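Side-chain contacts in regulatory protein SWI6 (Saccharomyces cerevisiae, PDB 1SW6), which serves as the shared regulatory subunit of the yeast transcription complexes SBF and MBF, which drive cell-cycle-dependent transcription: residues A[65-70]-A[135-140]; A[185-190]-A[229-234]; A[310-313]-A[317-320]. All coordinates share one frame; numbering follows the deposited sequence.

Contact 1 (A[65-70]-A[135-140])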
loop_
_atom_site.group_PDB
_atom_site.type_symbol
_atom_site.label_atom_id
_atom_site.label_comp_id
_atom_site.label_asym_id
_atom_site.label_seq_id
_atom_site.Cartn_x
_atom_site.Cartn_y
_atom_site.Cartn_z
ATOM N N ALA A 65 -9.752 -4.155 14.541
ATOM C CA ALA A 65 -10.305 -3.013 15.266
ATOM C C ALA A 65 -9.197 -2.295 16.022
ATOM O O ALA A 65 -9.001 -1.088 15.861
ATOM C CB ALA A 65 -11.399 -3.474 16.242
ATOM N N PHE A 66 -8.478 -3.050 16.846
ATOM C CA PHE A 66 -7.377 -2.512 17.631
ATOM C C PHE A 66 -6.382 -1.768 16.742
ATOM O O PHE A 66 -5.886 -0.703 17.104
ATOM C CB PHE A 66 -6.667 -3.653 18.354
ATOM C CG PHE A 66 -5.485 -3.216 19.182
ATOM C CD1 PHE A 66 -5.612 -2.194 20.115
ATOM C CD2 PHE A 66 -4.261 -3.867 19.063
ATOM C CE1 PHE A 66 -4.539 -1.828 20.924
ATOM C CE2 PHE A 66 -3.179 -3.510 19.868
ATOM C CZ PHE A 66 -3.317 -2.489 20.802
ATOM N N LEU A 67 -6.108 -2.336 15.571
ATOM C CA LEU A 67 -5.163 -1.751 14.629
ATOM C C LEU A 67 -5.605 -0.391 14.094
ATOM O O LEU A 67 -4.776 0.496 13.890
ATOM C CB LEU A 67 -4.937 -2.706 13.452
ATOM C CG LEU A 67 -3.491 -2.910 12.990
ATOM C CD1 LEU A 67 -3.490 -3.678 11.676
ATOM C CD2 LEU A 67 -2.794 -1.571 12.815
ATOM N N GLN A 68 -6.904 -0.229 13.861
ATOM C CA GLN A 68 -7.424 1.037 13.347
ATOM C C GLN A 68 -7.409 2.108 14.438
ATOM O O GLN A 68 -7.254 3.295 14.148
ATOM C CB GLN A 68 -8.851 0.852 12.814
ATOM C CG GLN A 68 -9.194 1.766 11.643
ATOM C CD GLN A 68 -8.342 1.485 10.404
ATOM O OE1 GLN A 68 -8.419 2.208 9.406
ATOM N NE2 GLN A 68 -7.528 0.432 10.466
ATOM N N ARG A 69 -7.568 1.687 15.690
ATOM C CA ARG A 69 -7.553 2.614 16.817
ATOM C C ARG A 69 -6.142 3.158 17.025
ATOM O O ARG A 69 -5.965 4.252 17.555
ATOM C CB ARG A 69 -8.030 1.918 18.096
ATOM C CG ARG A 69 -9.443 1.367 18.006
ATOM C CD ARG A 69 -10.441 2.478 17.706
ATOM N NE ARG A 69 -10.811 3.246 18.894
ATOM C CZ ARG A 69 -11.762 2.884 19.751
ATOM N NH1 ARG A 69 -12.448 1.762 19.554
ATOM N NH2 ARG A 69 -12.035 3.644 20.806
ATOM N N LEU A 70 -5.140 2.389 16.615
ATOM C CA LEU A 70 -3.758 2.825 16.751
ATOM C C LEU A 70 -3.453 3.833 15.652
ATOM O O LEU A 70 -2.894 4.899 15.912
ATOM C CB LEU A 70 -2.795 1.640 16.636
ATOM C CG LEU A 70 -2.764 0.616 17.774
ATOM C CD1 LEU A 70 -1.692 -0.429 17.490
ATOM C CD2 LEU A 70 -2.486 1.319 19.095
ATOM N N LEU A 135 2.650 -5.719 12.554
ATOM C CA LEU A 135 4.048 -5.301 12.558
ATOM C C LEU A 135 4.527 -4.802 11.187
ATOM O O LEU A 135 5.305 -3.848 11.115
ATOM C CB LEU A 135 4.934 -6.450 13.059
ATOM C CG LEU A 135 6.116 -6.061 13.952
ATOM C CD1 LEU A 135 5.645 -5.214 15.122
ATOM C CD2 LEU A 135 6.800 -7.327 14.448
ATOM N N HIS A 136 4.066 -5.431 10.105
ATOM C CA HIS A 136 4.456 -5.006 8.759
ATOM C C HIS A 136 3.930 -3.602 8.465
ATOM O O HIS A 136 4.650 -2.755 7.935
ATOM C CB HIS A 136 3.890 -5.938 7.694
ATOM C CG HIS A 136 4.571 -7.268 7.610
ATOM N ND1 HIS A 136 4.412 -8.251 8.564
ATOM C CD2 HIS A 136 5.365 -7.798 6.649
ATOM C CE1 HIS A 136 5.074 -9.333 8.189
ATOM N NE2 HIS A 136 5.659 -9.083 7.030
ATOM N N TRP A 137 2.657 -3.380 8.783
ATOM C CA TRP A 137 2.011 -2.090 8.548
ATOM C C TRP A 137 2.704 -0.971 9.305
ATOM O O TRP A 137 3.038 0.071 8.730
ATOM C CB TRP A 137 0.547 -2.136 8.992
ATOM C CG TRP A 137 -0.401 -2.718 7.996
ATOM C CD1 TRP A 137 -0.099 -3.514 6.926
ATOM C CD2 TRP A 137 -1.825 -2.583 8.004
ATOM N NE1 TRP A 137 -1.249 -3.885 6.268
ATOM C CE2 TRP A 137 -2.323 -3.327 6.909
ATOM C CE3 TRP A 137 -2.733 -1.905 8.833
ATOM C CZ2 TRP A 137 -3.688 -3.413 6.622
ATOM C CZ3 TRP A 137 -4.096 -1.990 8.545
ATOM C CH2 TRP A 137 -4.556 -2.739 7.448
ATOM N N LEU A 138 2.914 -1.197 10.597
ATOM C CA LEU A 138 3.544 -0.204 11.461
ATOM C C LEU A 138 5.010 0.071 11.147
ATOM O O LEU A 138 5.489 1.190 11.342
ATOM C CB LEU A 138 3.371 -0.618 12.924
ATOM C CG LEU A 138 1.919 -0.411 13.364
ATOM C CD1 LEU A 138 1.688 -0.908 14.775
ATOM C CD2 LEU A 138 1.611 1.064 13.286
ATOM N N THR A 139 5.717 -0.941 10.651
ATOM C CA THR A 139 7.124 -0.777 10.301
ATOM C C THR A 139 7.235 -0.027 8.970
ATOM O O THR A 139 8.115 0.821 8.779
ATOM C CB THR A 139 7.832 -2.149 10.178
ATOM O OG1 THR A 139 7.953 -2.747 11.481
ATOM C CG2 THR A 139 9.225 -1.990 9.562
ATOM N N SER A 140 6.324 -0.333 8.053
ATOM C CA SER A 140 6.331 0.297 6.738
ATOM C C SER A 140 6.123 1.804 6.868
ATOM O O SER A 140 6.543 2.586 6.024
ATOM C CB SER A 140 5.213 -0.298 5.879
ATOM O OG SER A 140 5.298 0.161 4.541
#

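Contact 2 (A[185-190]-A[229-234])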
loop_
_atom_site.group_PDB
_atom_site.type_symbol
_atom_site.label_atom_id
_atom_site.label_comp_id
_atom_site.label_asym_id
_atom_site.label_seq_id
_atom_site.Cartn_x
_atom_site.Cartn_y
_atom_site.Cartn_z
ATOM N N ALA A 185 17.473 3.010 14.974
ATOM C CA ALA A 185 16.845 2.625 16.236
ATOM C C ALA A 185 15.965 1.397 16.000
ATOM O O ALA A 185 15.836 0.531 16.871
ATOM C CB ALA A 185 15.996 3.781 16.787
ATOM N N LEU A 186 15.361 1.321 14.818
ATOM C CA LEU A 186 14.502 0.175 14.476
ATOM C C LEU A 186 15.263 -1.166 14.497
ATOM O O LEU A 186 14.717 -2.208 14.861
ATOM C CB LEU A 186 13.893 0.373 13.091
ATOM C CG LEU A 186 12.874 -0.673 12.632
ATOM C CD1 LEU A 186 11.606 -0.574 13.473
ATOM C CD2 LEU A 186 12.543 -0.430 11.158
ATOM N N LEU A 187 16.525 -1.139 14.099
ATOM C CA LEU A 187 17.312 -2.358 14.077
ATOM C C LEU A 187 17.475 -2.961 15.475
ATOM O O LEU A 187 17.597 -4.173 15.609
ATOM C CB LEU A 187 18.680 -2.087 13.432
ATOM C CG LEU A 187 18.591 -1.767 11.928
ATOM C CD1 LEU A 187 19.963 -1.421 11.366
ATOM C CD2 LEU A 187 18.002 -2.973 11.192
ATOM N N ASP A 188 17.473 -2.134 16.520
ATOM C CA ASP A 188 17.614 -2.684 17.874
ATOM C C ASP A 188 16.469 -3.630 18.208
ATOM O O ASP A 188 16.646 -4.580 18.983
ATOM C CB ASP A 188 17.680 -1.578 18.938
ATOM C CG ASP A 188 19.002 -0.826 18.923
ATOM O OD1 ASP A 188 19.955 -1.272 18.228
ATOM O OD2 ASP A 188 19.085 0.211 19.616
ATOM N N TYR A 189 15.302 -3.375 17.620
ATOM C CA TYR A 189 14.128 -4.218 17.848
ATOM C C TYR A 189 13.828 -5.223 16.730
ATOM O O TYR A 189 13.138 -6.217 16.977
ATOM C CB TYR A 189 12.881 -3.360 18.079
ATOM C CG TYR A 189 12.897 -2.616 19.386
ATOM C CD1 TYR A 189 13.695 -1.485 19.556
ATOM C CD2 TYR A 189 12.144 -3.065 20.474
ATOM C CE1 TYR A 189 13.751 -0.817 20.777
ATOM C CE2 TYR A 189 12.189 -2.409 21.701
ATOM C CZ TYR A 189 12.997 -1.284 21.846
ATOM O OH TYR A 189 13.053 -0.632 23.059
ATOM N N LEU A 190 14.338 -4.993 15.520
ATOM C CA LEU A 190 14.042 -5.922 14.419
ATOM C C LEU A 190 15.223 -6.682 13.814
ATOM O O LEU A 190 15.059 -7.335 12.790
ATOM C CB LEU A 190 13.285 -5.201 13.283
ATOM C CG LEU A 190 11.963 -4.467 13.582
ATOM C CD1 LEU A 190 11.252 -4.136 12.266
ATOM C CD2 LEU A 190 11.044 -5.337 14.441
ATOM N N MET A 229 25.249 -1.541 7.922
ATOM C CA MET A 229 26.646 -1.932 8.118
ATOM C C MET A 229 27.210 -1.299 9.400
ATOM O O MET A 229 27.847 -1.977 10.205
ATOM C CB MET A 229 27.490 -1.538 6.906
ATOM C CG MET A 229 27.140 -2.298 5.623
ATOM S SD MET A 229 27.293 -4.107 5.802
ATOM C CE MET A 229 29.090 -4.241 5.957
ATOM N N GLY A 230 26.965 -0.005 9.596
ATOM C CA GLY A 230 27.443 0.645 10.803
ATOM C C GLY A 230 26.859 0.006 12.057
ATOM O O GLY A 230 27.564 -0.189 13.058
ATOM N N TRP A 231 25.572 -0.336 12.007
ATOM C CA TRP A 231 24.890 -0.950 13.151
ATOM C C TRP A 231 25.549 -2.270 13.546
ATOM O O TRP A 231 25.732 -2.554 14.734
ATOM C CB TRP A 231 23.411 -1.213 12.826
ATOM C CG TRP A 231 22.610 -1.767 14.003
ATOM C CD1 TRP A 231 21.948 -1.048 14.963
ATOM C CD2 TRP A 231 22.414 -3.147 14.332
ATOM N NE1 TRP A 231 21.351 -1.901 15.865
ATOM C CE2 TRP A 231 21.624 -3.193 15.501
ATOM C CE3 TRP A 231 22.829 -4.353 13.751
ATOM C CZ2 TRP A 231 21.238 -4.397 16.102
ATOM C CZ3 TRP A 231 22.444 -5.555 14.347
ATOM C CH2 TRP A 231 21.656 -5.564 15.514
ATOM N N ILE A 232 25.901 -3.079 12.547
ATOM C CA ILE A 232 26.518 -4.354 12.825
ATOM C C ILE A 232 27.850 -4.162 13.558
ATOM O O ILE A 232 28.109 -4.843 14.540
ATOM C CB ILE A 232 26.729 -5.190 11.522
ATOM C CG1 ILE A 232 25.607 -6.225 11.349
ATOM C CG2 ILE A 232 28.004 -5.988 11.615
ATOM C CD1 ILE A 232 24.241 -5.650 11.169
ATOM N N VAL A 233 28.677 -3.225 13.103
ATOM C CA VAL A 233 29.979 -3.006 13.744
ATOM C C VAL A 233 29.906 -2.242 15.069
ATOM O O VAL A 233 30.709 -2.484 15.969
ATOM C CB VAL A 233 30.980 -2.288 12.786
ATOM C CG1 VAL A 233 31.301 -3.187 11.609
ATOM C CG2 VAL A 233 30.379 -0.980 12.265
ATOM N N LYS A 234 28.939 -1.341 15.210
ATOM C CA LYS A 234 28.819 -0.581 16.451
ATOM C C LYS A 234 28.159 -1.336 17.610
ATOM O O LYS A 234 28.415 -1.028 18.773
ATOM C CB LYS A 234 28.064 0.727 16.204
ATOM C CG LYS A 234 28.724 1.619 15.160
ATOM C CD LYS A 234 28.139 3.020 15.134
ATOM C CE LYS A 234 26.651 3.028 14.829
ATOM N NZ LYS A 234 26.074 4.415 14.922
#

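Contact 3 (A[310-313]-A[317-320])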
loop_
_atom_site.group_PDB
_atom_site.type_symbol
_atom_site.label_atom_id
_atom_site.label_comp_id
_atom_site.label_asym_id
_atom_site.label_seq_id
_atom_site.Cartn_x
_atom_site.Cartn_y
_atom_site.Cartn_z
ATOM N N PHE A 310 32.302 -11.161 -9.307
ATOM C CA PHE A 310 32.452 -12.316 -10.193
ATOM C C PHE A 310 31.416 -13.424 -10.003
ATOM O O PHE A 310 31.347 -14.363 -10.802
ATOM C CB PHE A 310 33.866 -12.898 -10.069
ATOM C CG PHE A 310 34.951 -11.891 -10.325
ATOM C CD1 PHE A 310 35.658 -11.327 -9.266
ATOM C CD2 PHE A 310 35.226 -11.462 -11.619
ATOM C CE1 PHE A 310 36.623 -10.346 -9.493
ATOM C CE2 PHE A 310 36.189 -10.481 -11.859
ATOM C CZ PHE A 310 36.887 -9.921 -10.796
ATOM N N ILE A 311 30.603 -13.319 -8.958
ATOM C CA ILE A 311 29.573 -14.315 -8.712
ATOM C C ILE A 311 28.486 -14.169 -9.785
ATOM O O ILE A 311 27.854 -13.122 -9.911
ATOM C CB ILE A 311 28.968 -14.140 -7.300
ATOM C CG1 ILE A 311 30.070 -14.341 -6.249
ATOM C CG2 ILE A 311 27.845 -15.126 -7.084
ATOM C CD1 ILE A 311 29.611 -14.201 -4.828
ATOM N N ALA A 312 28.286 -15.230 -10.563
ATOM C CA ALA A 312 27.311 -15.231 -11.648
ATOM C C ALA A 312 25.935 -15.748 -11.241
ATOM O O ALA A 312 25.790 -16.472 -10.257
ATOM C CB ALA A 312 27.849 -16.059 -12.806
ATOM N N ASN A 313 24.918 -15.373 -12.004
ATOM C CA ASN A 313 23.567 -15.835 -11.717
ATOM C C ASN A 313 23.241 -17.027 -12.610
ATOM O O ASN A 313 24.124 -17.573 -13.265
ATOM C CB ASN A 313 22.545 -14.715 -11.939
ATOM C CG ASN A 313 22.571 -14.159 -13.347
ATOM O OD1 ASN A 313 23.173 -14.739 -14.255
ATOM N ND2 ASN A 313 21.902 -13.029 -13.541
ATOM N N LEU A 317 25.573 -14.561 -16.146
ATOM C CA LEU A 317 25.854 -13.131 -16.018
ATOM C C LEU A 317 26.451 -12.762 -14.654
ATOM O O LEU A 317 25.994 -13.220 -13.606
ATOM C CB LEU A 317 24.571 -12.325 -16.255
ATOM C CG LEU A 317 23.900 -12.544 -17.615
ATOM C CD1 LEU A 317 22.585 -11.775 -17.679
ATOM C CD2 LEU A 317 24.843 -12.095 -18.726
ATOM N N ARG A 318 27.476 -11.922 -14.688
ATOM C CA ARG A 318 28.164 -11.465 -13.489
ATOM C C ARG A 318 28.184 -9.942 -13.506
ATOM O O ARG A 318 28.112 -9.331 -14.569
ATOM C CB ARG A 318 29.602 -11.985 -13.484
ATOM C CG ARG A 318 29.727 -13.493 -13.674
ATOM C CD ARG A 318 31.136 -13.851 -14.114
ATOM N NE ARG A 318 31.474 -13.123 -15.333
ATOM C CZ ARG A 318 32.709 -12.927 -15.779
ATOM N NH1 ARG A 318 33.747 -13.407 -15.109
ATOM N NH2 ARG A 318 32.902 -12.222 -16.886
ATOM N N PRO A 319 28.282 -9.307 -12.327
ATOM C CA PRO A 319 28.314 -7.846 -12.243
ATOM C C PRO A 319 29.372 -7.221 -13.141
ATOM O O PRO A 319 29.157 -6.142 -13.686
ATOM C CB PRO A 319 28.596 -7.597 -10.764
ATOM C CG PRO A 319 27.845 -8.710 -10.111
ATOM C CD PRO A 319 28.231 -9.900 -10.977
ATOM N N VAL A 320 30.520 -7.886 -13.291
ATOM C CA VAL A 320 31.575 -7.339 -14.144
ATOM C C VAL A 320 31.107 -7.217 -15.588
ATOM O O VAL A 320 31.649 -6.420 -16.354
ATOM C CB VAL A 320 32.884 -8.183 -14.101
ATOM C CG1 VAL A 320 33.548 -8.026 -12.734
ATOM C CG2 VAL A 320 32.590 -9.654 -14.394
#

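Contact 1 (A[65-70]-A[135-140])
Where the first ankyrin repeat meets the N-terminal part of the domain, Leu67 of helix 57-71 packs on Trp137 of helix 134-140, a helix of that repeat. The junction is wholly apolar, with no hydrogen bond between the two segments. Leu67 brings its CD1 methyl 3.4 Å from Trp137 CE3, and the same methyl lies 3.6 Å from CZ3, so the six-membered side of the indole takes the contact. The methyl comes in obliquely, neither squarely over the ring nor in its plane. The second branch is a little farther off, with Leu67 CD2 4.0 Å from Trp137 CE3. With chi1 -83° CG of Trp137 lies anti to the carbonyl carbon, and chi2 of 19° turns the benzo side toward helix 57-71. The indole nitrogen, NE1, takes no part in this packing and is hydrogen-bonded to Asp128, which ties the ring to the loop before its own helix. About a turn along helix 57-71 from Leu67, Leu70 CD1 meets CD1 of Leu138, the residue after Trp137, at 4.4 Å, a looser contact. The backbones stay well separated, the nearest alpha carbons, those of Leu67 and Leu138, being 9.4 Å apart. Val127 touches both Leu67 and Trp137, and Met214 of the second subunit packs on the indole. Helix 105-115 meets Leu70 through Leu108, while Leu138 also rests on Leu146 and Leu150 of helix 144-152.

Contact 2 (A[185-190]-A[229-234])
Trp231 carries its CG anti to the backbone N (chi1 -176°), which extends the indole from helix 218-234 toward helix 183-190, and there it meets two consecutive side chains. Leu187 and Asp188 both have CG anti to the carbonyl carbon; the first lies over the indole and the second reaches its nitrogen. Trp231 NE1 donates to Asp188 OD1 at 2.8 Å, with a nearly straight N-H...O angle of 172°. The oxygen sits in the plane of the indole, at its edge, and is approached nearly along its own C-O bond, while the carboxylate and ring planes are 46° apart. Leu187 covers one face instead: its CB stands 3.6 Å from the centroid of the five-membered ring of Trp231, close to the ring normal, a CH-pi contact. The branch beyond it reaches back to the base of the Trp231 side chain, Leu187 CD1 lying 3.8 Å from Trp231 CB. These helices belong to the second and third ankyrin repeats, so the contact joins successive repeats of the stack. Holding the ring by its N-H at the edge and by an aliphatic carbon over a face should restrict both its rotation and its tilt. Asp188 OD1 also forms a salt bridge with Arg238, whose side chain touches the indole; this second partner would probably favour the ionised carboxylate. The two helices are also joined by a salt bridge from Lys234 NZ to Glu184. Leu187 further packs on Leu168 of helix 167-173, and Tyr191 touches Trp231.

Contact 3 (A[310-313]-A[317-320])
Asn313 N donates to Leu317 O at 2.9 Å, the one firm hydrogen bond between the two segments, with an N-H...O angle of 151°. Leu317 O also accepts from Asn288 ND2 on helix 286-293, so this one oxygen is gripped by the Asn313 backbone amide and by a side chain of that helix. The Asn313 side chain folds over the turn because its CG lies between the backbone N and the carbonyl carbon (chi1 58°). There OD1 accepts a hydrogen bond from Ser315 N within the turn, while ND2 donates to Asp284. Asn313 and Leu317 run side by side, pointing the same way, with Asn313 OD1 3.4 Å from Leu317 CB. Beside the bonded pair, Ala312 CA makes a CA-H...O contact to the same Leu317 O at 3.1 Å.

Farther along, the methyl of Ala312 rests on the aliphatic part of Arg318, CB to CG 3.3 Å. Arg318 CD lies 3.4 Å from Phe310 O, and the chain then bends at chi3; Val320 CG2 sits over the centre of one face of its guanidinium, which forms a salt bridge with Asp321. Pro319 CD approaches Ile311 O at 3.4 Å. At the outer end, Val320 CG1 meets Phe310 CE2 obliquely at 3.7 Å, and a backbone hydrogen bond joins Val320 to Pro309. The two segments run in roughly opposite directions, 156° apart, as the limbs of the hairpin-like loop that links successive ankyrin repeats, here the fourth and fifth. The Asn313 amide thus joins its own turn, through OD1, to the loop that leads into helix 286-293, through ND2, whereas the Arg318 charge is met by its own limb; between the two segments the Phe310 end is held by packing, with no hydrogen bond, the Val320-Pro309 bond lying just beside it.

Overall arrangement
The three contacts follow one another along the chain without overlap and mark successive points on this ankyrin-repeat domain. Contact 1 joins the N-terminal helix 57-71 to the first repeat, contact 2 the second repeat to the third, and contact 3 lies in the loop between the fourth and fifth. Contacts 1 and 2 have centres 23 Å apart yet touch, as Thr139 of helix 134-140 packs on Leu186 and Leu190 of helix 183-190. Contact 3 is separate, its centre 29 Å from that of contact 2 and 40 Å from that of contact 1, on the opposite side of the chain's centre. They thus run from the helix packed on the first repeat to the loop near the last.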